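Local atomic coordinates of insecticidal crystal protein Cry7Cal (Bacillus thuringiensis, PDB entry 5ZI1), a protein that acts as an insecticidal toxin against the locust Locusta migratoria manilensis, probably through receptor binding, as in other delta endotoxins. Residues 313-321 with 435-446; 371-379 with 389-397. All blocks are in the same frame, centred on the assembly; numbering follows the deposited sequence.

Interaction 1: 313-321 with 435-446; sequences AIWTGHSVV and VSEIFKETGSGT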
# COMPACT_ATOMS: atom_id res chain seq x y z
N ALA A 313 14.56 -15.40 28.84
CA ALA A 313 14.06 -16.28 27.80
C ALA A 313 14.46 -15.75 26.43
O ALA A 313 14.67 -14.55 26.25
CB ALA A 313 12.55 -16.42 27.91
N ILE A 314 14.60 -16.68 25.47
CA ILE A 314 14.82 -16.41 24.06
C ILE A 314 13.91 -17.34 23.28
O ILE A 314 13.64 -18.47 23.71
CB ILE A 314 16.29 -16.64 23.62
CG1 ILE A 314 16.65 -18.12 23.78
CG2 ILE A 314 17.27 -15.73 24.36
CD1 ILE A 314 18.01 -18.50 23.21
N TRP A 315 13.43 -16.87 22.12
CA TRP A 315 12.57 -17.74 21.32
C TRP A 315 13.41 -18.86 20.73
O TRP A 315 14.52 -18.63 20.26
CB TRP A 315 11.89 -16.98 20.16
CG TRP A 315 11.03 -15.83 20.53
CD1 TRP A 315 10.98 -15.19 21.73
CD2 TRP A 315 10.11 -15.15 19.68
NE1 TRP A 315 10.08 -14.16 21.69
CE2 TRP A 315 9.52 -14.12 20.44
CE3 TRP A 315 9.70 -15.33 18.36
CZ2 TRP A 315 8.57 -13.26 19.91
CZ3 TRP A 315 8.75 -14.47 17.84
CH2 TRP A 315 8.19 -13.46 18.61
N THR A 316 12.86 -20.07 20.75
CA THR A 316 13.45 -21.16 19.98
C THR A 316 12.83 -21.29 18.59
O THR A 316 13.47 -21.80 17.67
CB THR A 316 13.28 -22.48 20.74
OG1 THR A 316 11.88 -22.80 20.80
CG2 THR A 316 13.80 -22.34 22.20
N GLY A 317 11.58 -20.87 18.45
CA GLY A 317 10.89 -20.96 17.18
C GLY A 317 9.56 -20.25 17.29
O GLY A 317 9.16 -19.79 18.37
N HIS A 318 8.87 -20.15 16.16
CA HIS A 318 7.52 -19.60 16.18
C HIS A 318 6.81 -20.01 14.90
O HIS A 318 7.43 -20.48 13.94
CB HIS A 318 7.53 -18.08 16.34
CG HIS A 318 7.89 -17.33 15.10
ND1 HIS A 318 9.20 -17.13 14.70
CD2 HIS A 318 7.12 -16.71 14.17
CE1 HIS A 318 9.21 -16.43 13.58
NE2 HIS A 318 7.96 -16.16 13.24
N SER A 319 5.50 -19.82 14.90
CA SER A 319 4.64 -20.31 13.85
C SER A 319 3.60 -19.25 13.55
O SER A 319 3.25 -18.44 14.41
CB SER A 319 3.95 -21.62 14.23
OG SER A 319 4.83 -22.71 14.00
N VAL A 320 3.10 -19.27 12.33
CA VAL A 320 2.15 -18.27 11.88
C VAL A 320 1.09 -18.98 11.07
O VAL A 320 1.40 -19.82 10.21
CB VAL A 320 2.86 -17.18 11.05
CG1 VAL A 320 1.90 -16.51 10.12
CG2 VAL A 320 3.48 -16.17 11.99
N VAL A 321 -0.17 -18.68 11.35
CA VAL A 321 -1.30 -19.28 10.68
C VAL A 321 -2.11 -18.17 10.03
O VAL A 321 -2.37 -17.14 10.66
CB VAL A 321 -2.17 -20.12 11.63
CG1 VAL A 321 -3.34 -20.73 10.86
CG2 VAL A 321 -1.34 -21.20 12.28
N VAL A 435 4.64 -12.58 11.03
CA VAL A 435 5.84 -12.52 11.87
C VAL A 435 6.92 -13.32 11.17
O VAL A 435 6.86 -14.56 11.15
CB VAL A 435 5.62 -13.09 13.29
CG1 VAL A 435 6.84 -12.76 14.15
CG2 VAL A 435 4.31 -12.58 13.91
N SER A 436 7.91 -12.64 10.62
CA SER A 436 9.06 -13.31 10.05
C SER A 436 10.22 -13.20 11.04
O SER A 436 10.02 -12.92 12.23
CB SER A 436 9.40 -12.70 8.69
OG SER A 436 9.69 -11.33 8.84
N GLU A 437 11.44 -13.40 10.57
CA GLU A 437 12.59 -13.24 11.43
C GLU A 437 13.78 -12.78 10.59
O GLU A 437 13.74 -12.80 9.35
CB GLU A 437 12.93 -14.53 12.16
CG GLU A 437 13.46 -15.57 11.23
CD GLU A 437 13.50 -16.95 11.83
OE1 GLU A 437 14.14 -17.84 11.22
OE2 GLU A 437 12.88 -17.15 12.90
N ILE A 438 14.83 -12.38 11.30
CA ILE A 438 16.10 -12.01 10.73
C ILE A 438 16.96 -13.26 10.60
O ILE A 438 17.16 -13.99 11.59
CB ILE A 438 16.80 -10.96 11.60
CG1 ILE A 438 16.11 -9.61 11.47
CG2 ILE A 438 18.25 -10.83 11.21
CD1 ILE A 438 16.15 -9.04 10.03
N PHE A 439 17.46 -13.52 9.39
CA PHE A 439 18.42 -14.58 9.16
C PHE A 439 19.70 -14.30 9.94
O PHE A 439 20.41 -13.33 9.66
CB PHE A 439 18.73 -14.69 7.67
CG PHE A 439 19.37 -15.98 7.27
CD1 PHE A 439 20.60 -16.36 7.79
CD2 PHE A 439 18.75 -16.82 6.35
CE1 PHE A 439 21.20 -17.56 7.44
CE2 PHE A 439 19.34 -18.03 5.97
CZ PHE A 439 20.57 -18.40 6.52
N LYS A 440 20.00 -15.14 10.92
CA LYS A 440 21.12 -14.88 11.81
C LYS A 440 22.37 -15.60 11.32
O LYS A 440 22.30 -16.72 10.80
CB LYS A 440 20.77 -15.30 13.24
CG LYS A 440 20.80 -14.16 14.26
CD LYS A 440 19.91 -14.39 15.50
CE LYS A 440 20.11 -15.76 16.10
NZ LYS A 440 19.20 -16.76 15.45
N GLU A 441 23.51 -14.93 11.46
CA GLU A 441 24.80 -15.51 11.13
C GLU A 441 25.42 -16.25 12.30
O GLU A 441 26.19 -17.20 12.09
CB GLU A 441 25.77 -14.42 10.66
CG GLU A 441 27.14 -14.92 10.19
CD GLU A 441 27.97 -13.80 9.53
OE1 GLU A 441 28.78 -14.09 8.61
OE2 GLU A 441 27.81 -12.62 9.92
N THR A 442 25.10 -15.85 13.53
CA THR A 442 25.69 -16.49 14.70
C THR A 442 24.72 -16.46 15.88
O THR A 442 23.80 -15.63 15.95
CB THR A 442 27.00 -15.80 15.08
OG1 THR A 442 27.79 -16.67 15.89
CG2 THR A 442 26.73 -14.52 15.85
N GLY A 443 24.94 -17.37 16.83
CA GLY A 443 24.21 -17.31 18.08
C GLY A 443 22.86 -18.00 18.11
O GLY A 443 22.63 -18.99 17.42
N SER A 444 21.96 -17.46 18.93
CA SER A 444 20.74 -18.13 19.36
C SER A 444 19.71 -17.07 19.68
O SER A 444 20.06 -15.95 20.06
CB SER A 444 20.97 -19.00 20.61
OG SER A 444 20.66 -20.37 20.38
N GLY A 445 18.43 -17.45 19.57
CA GLY A 445 17.32 -16.55 19.83
C GLY A 445 16.74 -15.94 18.57
O GLY A 445 17.49 -15.60 17.66
N THR A 446 15.42 -15.79 18.50
CA THR A 446 14.77 -15.22 17.32
C THR A 446 14.77 -13.70 17.38
O THR A 446 14.34 -13.11 18.37
CB THR A 446 13.32 -15.72 17.21
OG1 THR A 446 13.28 -17.15 17.11
CG2 THR A 446 12.62 -15.10 16.03
O HOH W 1 14.55 -14.37 21.09
O HOH W 2 11.57 -18.35 15.43
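V435 offers its carbonyl O to the imidazole of H318, whose NE2 donates to it at 2.9 Å in a nearly straight bond (169° at the hydrogen). H318 CG sits between its backbone N and carbonyl carbon (chi1 77°), which turns the ring toward 435-437. The oxygen lies in the ring plane, whereas NE2 stands well above the carbonyl plane of V435. V435 CG1 packs beside the same end of the imidazole and approaches the edge of the W315 ring, while V435 CB meets V320 CG2 at 4.0 Å. The E437 chain, extended beyond CG, reaches toward the imidazole, and its OE2 takes a hydrogen bond from water 2 at 3.1 Å; its other oxygen is in a salt bridge with R285. Water 2 also bonds H318 ND1 (2.8 Å); with NE2 on V435 O, the two contacts limit the rotation of the ring. At S444, CB touches I314 CD1. G445 CA lies 3.5 Å from W315 O in a CA-H...O contact, with the I314 side chain packed against its backbone. T446 closes the contact: OG1 sits 3.4 Å from W315 CB and binds water 2, CG2 leans obliquely on the indole at CE3, and T446 O receives a hydrogen bond from water 1, which accepts from W315 N. Strands 313-321 and 435-437 run at 144° with axes 7.8 Å apart, too far for direct beta pairing. They belong to separate sheets of the middle domain of the three-domain Cry toxin. P448 and L450 of strand 448-454 pack on V435, strand 294-306 flanks W315 and V320, and Y335 stacks on the H318 ring.

Interaction 2: 371-379 with 389-397; sequences QAVPLLRLY and EDAFSFSNN
This is the antiparallel pairing of a beta hairpin, in which edge strand 387-393 lies against 369-382 in one sheet of the middle, beta-prism domain of the toxin. The segments run at 177° to each other, and five bridges set the register from L375 with S393 to Y379 with E389. L378 and D390 form a hydrogen-bonded pair, with L378 N to D390 O at 2.7 Å and D390 N to L378 O at 3.1 Å. The L376–F392 pair is looser, both of its bonds being weak. Beyond it P374 O receives F394 N at 2.8 Å, prolonging the pairing past the strand end. F392 CG lies between its own backbone N and carbonyl carbon (chi1 61°), which turns the ring over the partner strand: CZ lies 3.6 Å from L376 CB, L376 N stands over one face, and V373 O meets the edge in plane. P374 CG rests 3.6 Å from N396 ND2. On the face opposite F392, A391 CB packs on R377 CB, and S393 OG comes to 3.3 Å from L375 CD1. Farther along, the carboxylate of E389 lies alongside the ring of Y379, planes 46° apart, OE2 being 3.4 Å from CE2. R377 bends at its third torsion and gives NH2 to Y379 OH, which also bonds Y407 OH. E389 OE1 stays beyond salt-bridge range of R377 NE, an electrostatic attraction at most. The register is thus held by backbone bonds, firm near D390 and F394 and weak between. L376, L378 and F392 are buried, with D390 at the margin beside H345 and F347; the other face mixes R377, Y379, E389 and S393 with L375 and A391 and is at least partly exposed.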
# COMPACT_ATOMS: atom_id res chain seq x y z
N GLN A 371 19.81 -13.40 21.38
CA GLN A 371 18.85 -12.35 21.07
C GLN A 371 17.54 -12.72 21.73
O GLN A 371 17.10 -13.87 21.64
CB GLN A 371 18.68 -12.16 19.56
CG GLN A 371 19.95 -12.30 18.79
CD GLN A 371 20.84 -11.06 18.86
OE1 GLN A 371 20.40 -9.96 19.22
NE2 GLN A 371 22.09 -11.24 18.48
N ALA A 372 16.91 -11.76 22.40
CA ALA A 372 15.79 -12.08 23.27
C ALA A 372 14.64 -11.12 23.03
O ALA A 372 14.83 -9.90 22.97
CB ALA A 372 16.23 -12.03 24.75
N VAL A 373 13.44 -11.68 22.89
CA VAL A 373 12.19 -10.92 22.96
C VAL A 373 11.35 -11.54 24.07
O VAL A 373 10.47 -12.37 23.80
CB VAL A 373 11.46 -10.92 21.61
CG1 VAL A 373 10.17 -10.12 21.73
CG2 VAL A 373 12.38 -10.34 20.49
N PRO A 374 11.58 -11.18 25.34
CA PRO A 374 10.87 -11.87 26.42
C PRO A 374 9.44 -11.41 26.59
O PRO A 374 8.67 -12.10 27.28
CB PRO A 374 11.72 -11.56 27.67
CG PRO A 374 12.50 -10.34 27.32
CD PRO A 374 12.69 -10.33 25.83
N LEU A 375 9.05 -10.30 25.97
CA LEU A 375 7.69 -9.80 26.10
C LEU A 375 7.19 -9.25 24.77
O LEU A 375 7.90 -8.50 24.09
CB LEU A 375 7.63 -8.75 27.21
CG LEU A 375 6.26 -8.11 27.48
CD1 LEU A 375 6.20 -7.68 28.94
CD2 LEU A 375 5.96 -6.91 26.58
N LEU A 376 5.96 -9.63 24.41
CA LEU A 376 5.26 -9.14 23.23
C LEU A 376 3.78 -9.03 23.59
O LEU A 376 3.16 -10.03 23.96
CB LEU A 376 5.45 -10.08 22.04
CG LEU A 376 4.79 -9.73 20.69
CD1 LEU A 376 5.45 -8.52 20.06
CD2 LEU A 376 4.88 -10.92 19.75
N ARG A 377 3.23 -7.83 23.49
CA ARG A 377 1.84 -7.54 23.82
C ARG A 377 1.12 -7.05 22.56
O ARG A 377 1.60 -6.13 21.89
CB ARG A 377 1.78 -6.49 24.94
CG ARG A 377 0.40 -6.09 25.42
CD ARG A 377 0.52 -4.84 26.28
NE ARG A 377 1.49 -5.03 27.34
CZ ARG A 377 2.35 -4.10 27.76
NH1 ARG A 377 3.19 -4.39 28.75
NH2 ARG A 377 2.37 -2.89 27.21
N LEU A 378 -0.02 -7.65 22.25
CA LEU A 378 -0.82 -7.27 21.09
C LEU A 378 -2.08 -6.53 21.53
O LEU A 378 -2.72 -6.92 22.52
CB LEU A 378 -1.23 -8.49 20.26
CG LEU A 378 -0.22 -9.53 19.78
CD1 LEU A 378 -0.80 -10.29 18.60
CD2 LEU A 378 1.09 -8.89 19.42
N TYR A 379 -2.43 -5.49 20.79
CA TYR A 379 -3.65 -4.72 20.99
C TYR A 379 -4.58 -4.96 19.80
O TYR A 379 -4.20 -4.69 18.65
CB TYR A 379 -3.36 -3.23 21.12
CG TYR A 379 -2.46 -2.82 22.25
CD1 TYR A 379 -1.08 -3.05 22.19
CD2 TYR A 379 -2.96 -2.14 23.36
CE1 TYR A 379 -0.24 -2.65 23.22
CE2 TYR A 379 -2.12 -1.73 24.40
CZ TYR A 379 -0.76 -1.99 24.32
OH TYR A 379 0.08 -1.59 25.35
N GLU A 389 -6.72 -7.42 24.42
CA GLU A 389 -5.29 -7.36 24.68
C GLU A 389 -4.81 -8.77 24.95
O GLU A 389 -5.54 -9.59 25.51
CB GLU A 389 -4.99 -6.45 25.87
CG GLU A 389 -3.65 -5.75 25.82
CD GLU A 389 -3.66 -4.43 26.57
OE1 GLU A 389 -2.88 -4.29 27.55
OE2 GLU A 389 -4.44 -3.52 26.19
N ASP A 390 -3.60 -9.07 24.52
CA ASP A 390 -3.01 -10.34 24.90
C ASP A 390 -1.49 -10.22 24.86
O ASP A 390 -0.93 -9.43 24.08
CB ASP A 390 -3.51 -11.48 24.01
CG ASP A 390 -3.19 -12.84 24.60
OD1 ASP A 390 -2.80 -12.86 25.78
OD2 ASP A 390 -3.32 -13.87 23.92
N ALA A 391 -0.83 -11.00 25.70
CA ALA A 391 0.61 -10.82 25.89
C ALA A 391 1.21 -12.09 26.47
O ALA A 391 0.50 -13.01 26.90
CB ALA A 391 0.91 -9.62 26.79
N PHE A 392 2.53 -12.16 26.40
CA PHE A 392 3.32 -13.09 27.18
C PHE A 392 4.49 -12.32 27.76
O PHE A 392 5.02 -11.40 27.13
CB PHE A 392 3.83 -14.31 26.37
CG PHE A 392 4.75 -13.96 25.21
CD1 PHE A 392 6.09 -13.68 25.42
CD2 PHE A 392 4.27 -13.97 23.91
CE1 PHE A 392 6.94 -13.38 24.36
CE2 PHE A 392 5.11 -13.67 22.84
CZ PHE A 392 6.44 -13.37 23.06
N SER A 393 4.86 -12.68 28.99
CA SER A 393 5.97 -12.06 29.69
C SER A 393 6.81 -13.18 30.27
O SER A 393 6.39 -13.86 31.21
CB SER A 393 5.48 -11.11 30.78
OG SER A 393 6.48 -10.17 31.09
N PHE A 394 7.98 -13.39 29.68
CA PHE A 394 8.88 -14.46 30.06
C PHE A 394 10.02 -13.91 30.90
O PHE A 394 10.28 -12.71 30.93
CB PHE A 394 9.42 -15.18 28.83
CG PHE A 394 8.38 -15.91 28.05
CD1 PHE A 394 7.32 -16.52 28.70
CD2 PHE A 394 8.45 -15.98 26.67
CE1 PHE A 394 6.35 -17.20 27.98
CE2 PHE A 394 7.50 -16.66 25.95
CZ PHE A 394 6.45 -17.27 26.60
N SER A 395 10.74 -14.83 31.54
CA SER A 395 11.75 -14.44 32.51
C SER A 395 12.77 -13.52 31.86
O SER A 395 13.11 -13.66 30.69
CB SER A 395 12.47 -15.65 33.08
OG SER A 395 13.70 -15.83 32.40
N ASN A 396 13.25 -12.56 32.65
CA ASN A 396 14.22 -11.58 32.19
C ASN A 396 14.68 -10.74 33.37
O ASN A 396 13.90 -9.97 33.94
CB ASN A 396 13.61 -10.70 31.08
CG ASN A 396 14.49 -9.55 30.70
OD1 ASN A 396 15.70 -9.57 30.93
ND2 ASN A 396 13.89 -8.53 30.10
N ASN A 397 15.93 -10.91 33.78
CA ASN A 397 16.49 -10.10 34.85
C ASN A 397 17.56 -9.15 34.34
O ASN A 397 18.38 -8.67 35.14
CB ASN A 397 17.03 -10.99 35.99
CG ASN A 397 18.27 -11.80 35.58
OD1 ASN A 397 18.89 -11.58 34.53
ND2 ASN A 397 18.64 -12.73 36.45

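How the interactions relate
Both contacts lie in the middle domain, with centres about 14 Å apart, and they meet directly: W315 NE1 probably donates to V373 O at 2.8 Å, and Q371 N probably to S444 O at 2.9 Å. I314 and A313 also pack against Q371 and A372, so strand 312-324 and the 435-446 loop both lean on strand 369-382. Interaction 1 is a buried junction between different sheets, made by side chains, one histidine bond and two bridging waters. Interaction 2 is partly buried at a sheet edge and joins two strands of one hairpin, mainly through backbone hydrogen bonds. Its charged residues are at least partly exposed, whereas E437 of interaction 1 is buried and paired with R285.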